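Local atomic coordinates of thymidylate synthase 1 (Bacillus subtilis, PDB entry 1BKP), a protein that catalyses the reductive methylation of dUMP to dTMP with 5,10-methylenetetrahydrofolate as methyl donor and reductant, supplying a precursor for DNA synthesis. Residues H226-N229 and L230-M234. Numbering follows the deposited sequence.
Sequences HIDN and LKIQM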
ATOM      1  N   HIS A 226     -14.603  20.894  10.701  1.00 15.21           N
ATOM      2  CA  HIS A 226     -15.089  20.728   9.328  1.00 15.25           C
ATOM      3  C   HIS A 226     -16.367  19.937   9.301  1.00 18.25           C
ATOM      4  O   HIS A 226     -17.017  19.879   8.292  1.00 23.06           O
ATOM      5  CB  HIS A 226     -14.023  20.071   8.437  1.00 15.37           C
ATOM      6  CG  HIS A 226     -12.864  20.960   8.190  1.00 14.52           C
ATOM      7  ND1 HIS A 226     -11.641  20.501   7.791  1.00 15.36           N
ATOM      8  CD2 HIS A 226     -12.720  22.299   8.391  1.00 15.92           C
ATOM      9  CE1 HIS A 226     -10.766  21.509   7.750  1.00 16.54           C
ATOM     10  NE2 HIS A 226     -11.400  22.616   8.104  1.00 16.80           N
ATOM     11  N   ILE A 227     -16.721  19.343  10.453  1.00 19.11           N
ATOM     12  CA  ILE A 227     -17.883  18.474  10.546  1.00 19.52           C
ATOM     13  C   ILE A 227     -19.241  19.088  10.104  1.00 22.64           C
ATOM     14  O   ILE A 227     -20.007  18.458   9.357  1.00 20.58           O
ATOM     15  CB  ILE A 227     -17.920  17.834  11.934  1.00 17.24           C
ATOM     16  CG1 ILE A 227     -16.801  16.777  12.031  1.00 21.34           C
ATOM     17  CG2 ILE A 227     -19.336  17.157  12.168  1.00 15.70           C
ATOM     18  CD1 ILE A 227     -16.606  16.368  13.396  1.00 28.40           C
ATOM     19  N   ASP A 228     -19.562  20.290  10.610  1.00 25.84           N
ATOM     20  CA  ASP A 228     -20.815  20.883  10.189  1.00 26.55           C
ATOM     21  C   ASP A 228     -20.984  21.000   8.696  1.00 21.44           C
ATOM     22  O   ASP A 228     -22.060  20.683   8.190  1.00 21.18           O
ATOM     23  CB  ASP A 228     -21.124  22.248  10.840  1.00 39.87           C
ATOM     24  CG  ASP A 228     -22.441  22.880  10.236  1.00 76.01           C
ATOM     25  OD1 ASP A 228     -23.544  22.248  10.348  1.00 81.65           O
ATOM     26  OD2 ASP A 228     -22.365  23.964   9.575  1.00 91.56           O
ATOM     27  N   ASN A 229     -19.954  21.472   7.980  1.00 18.11           N
ATOM     28  CA  ASN A 229     -20.044  21.625   6.515  1.00 21.01           C
ATOM     29  C   ASN A 229     -20.191  20.241   5.869  1.00 23.20           C
ATOM     30  O   ASN A 229     -20.937  20.098   4.907  1.00 26.80           O
ATOM     31  CB  ASN A 229     -18.773  22.216   5.908  1.00 23.14           C
ATOM     32  CG  ASN A 229     -18.724  23.733   5.972  1.00 32.30           C
ATOM     33  OD1 ASN A 229     -19.697  24.397   6.286  1.00 31.84           O
ATOM     34  ND2 ASN A 229     -17.535  24.274   5.776  1.00 30.08           N
ATOM     35  N   LEU A 230     -19.549  19.200   6.445  1.00 18.14           N
ATOM     36  CA  LEU A 230     -19.615  17.883   5.799  1.00 17.24           C
ATOM     37  C   LEU A 230     -21.035  17.337   5.937  1.00 17.29           C
ATOM     38  O   LEU A 230     -21.545  16.615   5.061  1.00 17.48           O
ATOM     39  CB  LEU A 230     -18.573  16.907   6.427  1.00 18.16           C
ATOM     40  CG  LEU A 230     -17.132  17.219   6.135  1.00 20.57           C
ATOM     41  CD1 LEU A 230     -16.186  16.299   6.990  1.00 23.91           C
ATOM     42  CD2 LEU A 230     -16.946  17.013   4.620  1.00 20.10           C
ATOM     43  N   LYS A 231     -21.651  17.657   7.071  1.00 18.35           N
ATOM     44  CA  LYS A 231     -23.036  17.238   7.344  1.00 19.84           C
ATOM     45  C   LYS A 231     -23.905  17.911   6.297  1.00 20.86           C
ATOM     46  O   LYS A 231     -24.853  17.310   5.829  1.00 21.64           O
ATOM     47  CB  LYS A 231     -23.485  17.660   8.758  1.00 22.96           C
ATOM     48  CG  LYS A 231     -23.017  16.668   9.862  1.00 26.85           C
ATOM     49  CD  LYS A 231     -23.619  17.172  11.178  1.00 37.59           C
ATOM     50  CE  LYS A 231     -22.998  16.541  12.403  1.00 49.59           C
ATOM     51  NZ  LYS A 231     -23.654  15.258  12.710  1.00 60.64           N
ATOM     52  N   ILE A 232     -23.643  19.192   5.999  1.00 21.64           N
ATOM     53  CA  ILE A 232     -24.375  19.874   4.919  1.00 23.40           C
ATOM     54  C   ILE A 232     -24.169  19.157   3.602  1.00 23.34           C
ATOM     55  O   ILE A 232     -25.150  18.807   2.919  1.00 24.77           O
ATOM     56  CB  ILE A 232     -23.888  21.348   4.732  1.00 25.17           C
ATOM     57  CG1 ILE A 232     -24.396  22.202   5.882  1.00 29.21           C
ATOM     58  CG2 ILE A 232     -24.355  21.970   3.313  1.00 23.69           C
ATOM     59  CD1 ILE A 232     -23.681  23.584   5.811  1.00 34.45           C
ATOM     60  N   GLN A 233     -22.910  18.914   3.214  1.00 25.13           N
ATOM     61  CA  GLN A 233     -22.641  18.218   1.963  1.00 26.24           C
ATOM     62  C   GLN A 233     -23.387  16.932   1.806  1.00 27.63           C
ATOM     63  O   GLN A 233     -23.758  16.559   0.742  1.00 29.59           O
ATOM     64  CB  GLN A 233     -21.173  17.827   1.848  1.00 22.72           C
ATOM     65  CG  GLN A 233     -20.449  18.773   1.084  1.00 17.56           C
ATOM     66  CD  GLN A 233     -19.023  18.412   0.927  1.00 15.88           C
ATOM     67  OE1 GLN A 233     -18.198  18.780   1.793  1.00 20.47           O
ATOM     68  NE2 GLN A 233     -18.689  17.721  -0.215  1.00 15.11           N
ATOM     69  N   MET A 234     -23.492  16.178   2.878  1.00 27.22           N
ATOM     70  CA  MET A 234     -24.146  14.924   2.822  1.00 27.29           C
ATOM     71  C   MET A 234     -25.609  14.979   2.514  1.00 25.60           C
ATOM     72  O   MET A 234     -26.133  13.994   2.055  1.00 29.61           O
ATOM     73  CB  MET A 234     -23.883  14.124   4.084  1.00 29.90           C
ATOM     74  CG  MET A 234     -22.482  13.469   3.994  1.00 35.82           C
ATOM     75  SD  MET A 234     -22.117  12.470   5.371  1.00 41.23           S
ATOM     76  CE  MET A 234     -22.451  13.527   6.837  1.00 41.40           C
TER
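With CG1 of Ile-227 beside the backbone N (chi1 -72°), CG2 falls anti to that nitrogen, and this branch meets the side chain of Lys-231 one turn on, where CG2 lies 3.7 Å from CE; the two side chains run at a slant to each other, and the contact is aliphatic. The lysine chain runs out as far as CE, beyond which NZ turns off from residues 226-229. CG of Asp-228 is likewise anti to its backbone N (chi1 175°), which carries OD2 to 4.0 Å from CD1 of Ile-232, a van der Waals contact between carboxylate and methyl. Asn-229 lies alongside Ile-232 and points the same way, with OD1 4.1 Å from the same CD1, so this methyl sits beside both polar groups.

Beneath the side chains, four successive i to i+4 bonds identify the backbone as alpha-helical. Leu-230 N reaches His-226 O at 3.2 Å. Lys-231 N bonds to Ile-227 O and Ile-232 N to Asp-228 O. The bond from Gln-233 N to Asn-229 O has the straightest N-H...O angle of the four, 168°.

One side-chain nitrogen of each of three residues is hydrogen-bonded outside the two segments: His-226 NE2 to Glu-275 O, Asn-229 ND2 to Leu-273 O and Gln-233 NE2 to Thr-59 OG1. The first two bonds tie segment 226-229 to residues 273-275 near the C-terminus, and Phe-274 adds an edge-to-face ring contact with His-226. The His-226 side chain also lies about 4 Å from that of Tyr-223, predicted to bind dUMP shared between the dimer partners. Leu-230 packs on Tyr-7 and Met-234 on Ile-11 and Ile-15 of helix 3-17, while Ile-227 and Leu-230 both touch Val-222 of strand 209-223.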